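Local coordinates for protein 1,4-dihydroxy-2-naphthoyl-CoA hydrolase (Prochlorococcus marinus, PDB 2HX5) that probably hydrolyses 1,4-dihydroxy-2-naphthoyl-CoA to 1,4-dihydroxy-2-naphthoate and coenzyme A, a step in phylloquinone (vitamin K1) biosynthesis, at residues A22-C34 / C72-L86. Sequence-based numbering, arbitrary orientation. Where two conformers were deposited one is given.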
loop_
_atom_site.group_PDB
_atom_site.type_symbol
_atom_site.label_atom_id
_atom_site.label_comp_id
_atom_site.label_asym_id
_atom_site.label_seq_id
_atom_site.Cartn_x
_atom_site.Cartn_y
_atom_site.Cartn_z
ATOM N N ALA A 22 -11.332 5.611 10.129
ATOM C CA ALA A 22 -11.330 6.202 11.494
ATOM C C ALA A 22 -10.990 7.701 11.421
ATOM O O ALA A 22 -11.169 8.406 12.393
ATOM C CB ALA A 22 -10.384 5.464 12.446
ATOM N N GLY A 23 -10.584 8.191 10.252
ATOM C CA GLY A 23 -10.313 9.616 10.009
ATOM C C GLY A 23 -8.892 10.035 10.348
ATOM O O GLY A 23 -8.630 11.232 10.503
ATOM N N VAL A 24 -7.957 9.079 10.459
ATOM C CA VAL A 24 -6.577 9.301 10.868
ATOM C C VAL A 24 -5.649 8.333 10.107
ATOM O O VAL A 24 -6.128 7.408 9.455
ATOM C CB VAL A 24 -6.368 9.068 12.368
ATOM C CG1 VAL A 24 -7.069 10.177 13.196
ATOM C CG2 VAL A 24 -6.817 7.701 12.739
HETATM N N MSE A 25 -4.343 8.544 10.179
HETATM C CA MSE A 25 -3.359 7.722 9.483
HETATM C C MSE A 25 -3.566 6.259 9.832
HETATM O O MSE A 25 -3.734 5.942 11.020
HETATM C CB MSE A 25 -1.959 8.151 9.880
HETATM C CG MSE A 25 -0.856 7.390 9.195
HETATM SE SE MSE A 25 0.831 7.498 10.215
HETATM C CE MSE A 25 0.328 6.472 11.802
ATOM N N HIS A 26 -3.546 5.380 8.836
ATOM C CA HIS A 26 -3.560 3.975 9.109
ATOM C C HIS A 26 -2.167 3.533 9.566
ATOM O O HIS A 26 -1.142 3.889 9.006
ATOM C CB HIS A 26 -3.977 3.222 7.888
ATOM C CG HIS A 26 -4.300 1.800 8.172
ATOM N ND1 HIS A 26 -5.320 1.411 8.998
ATOM C CD2 HIS A 26 -3.673 0.667 7.793
ATOM C CE1 HIS A 26 -5.314 0.079 9.095
ATOM N NE2 HIS A 26 -4.322 -0.389 8.389
ATOM N N PHE A 27 -2.121 2.766 10.656
ATOM C CA PHE A 27 -0.896 2.614 11.443
ATOM C C PHE A 27 0.334 2.225 10.661
ATOM O O PHE A 27 1.398 2.793 10.866
ATOM C CB PHE A 27 -1.097 1.638 12.663
ATOM C CG PHE A 27 -1.132 0.188 12.306
ATOM C CD1 PHE A 27 -2.108 -0.384 11.502
ATOM C CD2 PHE A 27 -0.102 -0.617 12.725
ATOM C CE1 PHE A 27 -2.055 -1.713 11.164
ATOM C CE2 PHE A 27 -0.070 -1.943 12.398
ATOM C CZ PHE A 27 -1.025 -2.496 11.618
ATOM N N HIS A 28 0.215 1.254 9.758
ATOM C CA HIS A 28 1.420 0.729 9.128
ATOM C C HIS A 28 2.052 1.688 8.134
ATOM O O HIS A 28 3.209 1.492 7.769
ATOM C CB HIS A 28 1.194 -0.666 8.501
ATOM C CG HIS A 28 0.140 -0.729 7.459
ATOM N ND1 HIS A 28 0.334 -0.196 6.206
ATOM C CD2 HIS A 28 -1.046 -1.375 7.422
ATOM C CE1 HIS A 28 -0.738 -0.432 5.469
ATOM N NE2 HIS A 28 -1.567 -1.178 6.168
ATOM N N GLN A 29 1.340 2.715 7.718
ATOM C CA GLN A 29 1.915 3.710 6.813
ATOM C C GLN A 29 3.135 4.367 7.406
ATOM O O GLN A 29 4.045 4.824 6.727
ATOM C CB GLN A 29 0.897 4.817 6.497
ATOM C CG GLN A 29 -0.273 4.333 5.695
ATOM C CD GLN A 29 0.057 4.169 4.246
ATOM O OE1 GLN A 29 1.149 4.511 3.796
ATOM N NE2 GLN A 29 -0.891 3.684 3.492
ATOM N N LEU A 30 3.137 4.443 8.745
ATOM C CA LEU A 30 4.299 5.062 9.421
ATOM C C LEU A 30 5.604 4.404 8.992
ATOM O O LEU A 30 6.612 5.058 8.852
ATOM C CB LEU A 30 4.185 5.003 10.946
ATOM C CG LEU A 30 5.073 6.027 11.688
ATOM C CD1 LEU A 30 4.465 7.397 11.699
ATOM C CD2 LEU A 30 5.379 5.537 13.154
ATOM N N PHE A 31 5.572 3.085 8.874
ATOM C CA PHE A 31 6.801 2.357 8.511
ATOM C C PHE A 31 7.262 2.614 7.124
ATOM O O PHE A 31 8.459 2.675 6.839
ATOM C CB PHE A 31 6.573 0.858 8.759
ATOM C CG PHE A 31 6.445 0.480 10.204
ATOM C CD1 PHE A 31 7.546 0.545 11.060
ATOM C CD2 PHE A 31 5.234 0.077 10.693
ATOM C CE1 PHE A 31 7.431 0.229 12.380
ATOM C CE2 PHE A 31 5.106 -0.235 12.030
ATOM C CZ PHE A 31 6.231 -0.188 12.859
ATOM N N ARG A 32 6.300 2.729 6.203
ATOM C CA ARG A 32 6.645 3.148 4.843
ATOM C C ARG A 32 7.322 4.527 4.841
ATOM O O ARG A 32 8.334 4.799 4.193
ATOM C CB ARG A 32 5.407 3.197 3.907
ATOM C CG ARG A 32 5.779 3.756 2.536
ATOM C CD ARG A 32 4.575 3.587 1.616
ATOM N NE ARG A 32 3.473 4.487 1.972
ATOM C CZ ARG A 32 3.371 5.758 1.616
ATOM N NH1 ARG A 32 4.287 6.403 0.917
ATOM N NH2 ARG A 32 2.312 6.439 1.992
ATOM N N TRP A 33 6.743 5.440 5.605
ATOM C CA TRP A 33 7.334 6.779 5.705
ATOM C C TRP A 33 8.760 6.737 6.260
ATOM O O TRP A 33 9.654 7.499 5.854
ATOM C CB TRP A 33 6.502 7.714 6.576
ATOM C CG TRP A 33 5.083 7.952 6.065
ATOM C CD1 TRP A 33 4.547 7.582 4.886
ATOM C CD2 TRP A 33 4.033 8.522 6.814
ATOM N NE1 TRP A 33 3.223 7.948 4.825
ATOM C CE2 TRP A 33 2.872 8.523 6.005
ATOM C CE3 TRP A 33 3.962 9.061 8.104
ATOM C CZ2 TRP A 33 1.647 9.023 6.457
ATOM C CZ3 TRP A 33 2.762 9.567 8.527
ATOM C CH2 TRP A 33 1.619 9.548 7.708
ATOM N N CYS A 34 8.973 5.877 7.255
ATOM C CA CYS A 34 10.330 5.716 7.786
ATOM C C CYS A 34 11.310 5.234 6.746
ATOM O O CYS A 34 12.363 5.826 6.510
ATOM C CB CYS A 34 10.315 4.731 8.932
ATOM S SG CYS A 34 9.511 5.255 10.480
ATOM N N CYS A 72 11.533 -4.135 13.685
ATOM C CA CYS A 72 11.072 -2.766 13.724
ATOM C C CYS A 72 9.928 -2.615 14.689
ATOM O O CYS A 72 9.303 -3.615 15.108
ATOM C CB CYS A 72 10.622 -2.250 12.374
ATOM S SG CYS A 72 9.199 -3.167 11.634
ATOM N N GLN A 73 9.724 -1.395 15.158
ATOM C CA GLN A 73 8.697 -1.098 16.129
ATOM C C GLN A 73 8.320 0.373 16.043
ATOM O O GLN A 73 9.046 1.205 15.529
ATOM C CB GLN A 73 9.154 -1.432 17.545
ATOM C CG GLN A 73 10.402 -0.714 18.016
ATOM C CD GLN A 73 10.708 -1.075 19.430
ATOM O OE1 GLN A 73 11.483 -2.038 19.691
ATOM N NE2 GLN A 73 10.091 -0.380 20.372
ATOM N N ALA A 74 7.157 0.666 16.587
ATOM C CA ALA A 74 6.655 2.039 16.649
ATOM C C ALA A 74 5.759 2.247 17.815
ATOM O O ALA A 74 5.033 1.305 18.232
ATOM C CB ALA A 74 5.930 2.443 15.404
ATOM N N ASP A 75 5.767 3.474 18.349
ATOM C CA ASP A 75 4.778 3.917 19.354
ATOM C C ASP A 75 3.993 5.069 18.694
ATOM O O ASP A 75 4.596 5.966 18.096
ATOM C CB ASP A 75 5.455 4.464 20.601
ATOM C CG ASP A 75 6.177 3.463 21.460
ATOM O OD1 ASP A 75 6.338 2.291 21.171
ATOM O OD2 ASP A 75 6.712 3.950 22.501
ATOM N N PHE A 76 2.678 5.049 18.852
ATOM C CA PHE A 76 1.787 6.047 18.285
ATOM C C PHE A 76 1.214 6.821 19.456
ATOM O O PHE A 76 0.503 6.261 20.272
ATOM C CB PHE A 76 0.714 5.351 17.444
ATOM C CG PHE A 76 1.241 4.481 16.365
ATOM C CD1 PHE A 76 1.554 3.146 16.630
ATOM C CD2 PHE A 76 1.437 4.929 15.065
ATOM C CE1 PHE A 76 2.035 2.315 15.700
ATOM C CE2 PHE A 76 1.898 4.048 14.095
ATOM C CZ PHE A 76 2.246 2.771 14.423
ATOM N N ARG A 77 1.505 8.114 19.514
ATOM C CA ARG A 77 1.235 8.908 20.706
ATOM C C ARG A 77 0.102 9.868 20.479
ATOM O O ARG A 77 -0.731 10.064 21.387
ATOM C CB ARG A 77 2.487 9.702 21.130
ATOM C CG ARG A 77 3.814 8.891 21.212
ATOM C CD ARG A 77 3.820 7.736 22.234
ATOM N NE ARG A 77 3.849 8.247 23.605
ATOM C CZ ARG A 77 2.988 7.930 24.570
ATOM N NH1 ARG A 77 2.000 7.057 24.360
ATOM N NH2 ARG A 77 3.125 8.484 25.768
ATOM N N ARG A 78 0.044 10.493 19.300
ATOM C CA ARG A 78 -1.048 11.447 18.958
ATOM C C ARG A 78 -1.568 11.167 17.579
ATOM O O ARG A 78 -0.813 10.766 16.719
ATOM C CB ARG A 78 -0.497 12.872 19.008
ATOM C CG ARG A 78 -0.039 13.283 20.388
ATOM C CD ARG A 78 0.718 14.570 20.416
ATOM N NE ARG A 78 0.291 15.350 21.565
ATOM C CZ ARG A 78 -0.624 16.317 21.523
ATOM N NH1 ARG A 78 -1.207 16.672 20.371
ATOM N NH2 ARG A 78 -0.948 16.954 22.646
ATOM N N PRO A 79 -2.868 11.387 17.356
ATOM C CA PRO A 79 -3.420 11.126 16.026
ATOM C C PRO A 79 -2.790 12.000 14.937
ATOM O O PRO A 79 -2.455 13.179 15.158
ATOM C CB PRO A 79 -4.906 11.450 16.168
ATOM C CG PRO A 79 -5.033 12.171 17.415
ATOM C CD PRO A 79 -3.879 11.864 18.301
ATOM N N ILE A 80 -2.665 11.407 13.748
ATOM C CA ILE A 80 -2.045 12.045 12.612
ATOM C C ILE A 80 -3.084 12.105 11.526
ATOM O O ILE A 80 -3.771 11.097 11.275
ATOM C CB ILE A 80 -0.803 11.224 12.138
ATOM C CG1 ILE A 80 0.316 11.321 13.197
ATOM C CG2 ILE A 80 -0.265 11.681 10.712
ATOM C CD1 ILE A 80 1.481 10.337 13.008
ATOM N N HIS A 81 -3.240 13.276 10.924
ATOM C CA HIS A 81 -4.351 13.586 10.009
ATOM C C HIS A 81 -3.948 13.957 8.603
ATOM O O HIS A 81 -2.860 14.448 8.383
ATOM C CB HIS A 81 -5.132 14.790 10.585
ATOM C CG HIS A 81 -5.930 14.441 11.784
ATOM N ND1 HIS A 81 -5.558 14.803 13.064
ATOM C CD2 HIS A 81 -7.084 13.744 11.904
ATOM C CE1 HIS A 81 -6.449 14.333 13.922
ATOM N NE2 HIS A 81 -7.366 13.661 13.250
ATOM N N THR A 82 -4.848 13.752 7.640
ATOM C CA THR A 82 -4.579 14.159 6.267
ATOM C C THR A 82 -4.231 15.665 6.200
ATOM O O THR A 82 -4.922 16.525 6.775
ATOM C CB THR A 82 -5.709 13.705 5.243
ATOM O OG1 THR A 82 -5.775 14.612 4.141
ATOM C CG2 THR A 82 -7.077 13.659 5.882
ATOM N N GLY A 83 -3.155 15.972 5.496
ATOM C CA GLY A 83 -2.694 17.317 5.333
ATOM C C GLY A 83 -1.755 17.772 6.432
ATOM O O GLY A 83 -1.221 18.863 6.287
ATOM N N ASP A 84 -1.548 16.993 7.506
ATOM C CA ASP A 84 -0.534 17.318 8.528
ATOM C C ASP A 84 0.845 17.408 7.893
ATOM O O ASP A 84 1.205 16.557 7.083
ATOM C CB ASP A 84 -0.484 16.315 9.659
ATOM C CG ASP A 84 -1.600 16.468 10.696
ATOM O OD1 ASP A 84 -2.323 17.491 10.734
ATOM O OD2 ASP A 84 -1.753 15.531 11.507
ATOM N N ALA A 85 1.595 18.471 8.248
ATOM C CA ALA A 85 2.977 18.619 7.894
ATOM C C ALA A 85 3.754 17.974 9.033
ATOM O O ALA A 85 3.670 18.439 10.187
ATOM C CB ALA A 85 3.340 20.120 7.789
ATOM N N LEU A 86 4.501 16.927 8.733
ATOM C CA LEU A 86 5.275 16.246 9.746
ATOM C C LEU A 86 6.766 16.537 9.593
ATOM O O LEU A 86 7.338 16.417 8.482
ATOM C CB LEU A 86 5.080 14.724 9.663
ATOM C CG LEU A 86 3.648 14.224 9.783
ATOM C CD1 LEU A 86 3.696 12.686 9.630
ATOM C CD2 LEU A 86 2.972 14.645 11.067
#
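Gly-23 O meets the ring edge of His-81 at CD2, and CG1 of Val-24 lies 3.5 Å from His-81 NE2 while also touching Pro-79 CB. The one backbone hydrogen bond between the loops follows, Met-25 N to Ile-80 O (2.8 Å, 157° at the hydrogen). Selenomethionine Met-25 sends CG anti to its own N (chi1 -179°), running alongside Ile-80; the bend at chi3 then brings CE to the edge of the Phe-76 ring, 3.7 Å from CE2. That ring is further bounded by Phe-27 CB and by Leu-30 CD2, which also reaches Ala-74 CB. The next helical residue, Phe-31, rests CZ 3.7 Å from Ala-74 CB, with Gln-73 O at the ring edge and Cys-72 SG 4.4 Å from the centroid, an oblique sulfur-aromatic contact. With an alanine here, Ala-74 CB and Cys-72 SG would probably lose the ring they pack on within this chain, and Phe-31 of the second subunit its stacking mate, opening a gap beside the strand. Trp-33 closes the row, CZ3 against Leu-86 CD1 and CH2 near Ile-80 CG2. The arrangement illustrates the hotdog fold: helix 29-45 lies against the antiparallel sheet, Leu-30 also touching Phe-106 of strand 99-108, while strand 65-76 continues the sheet into a second subunit, whose Phe-31 ring stacks on Phe-31 of this chain.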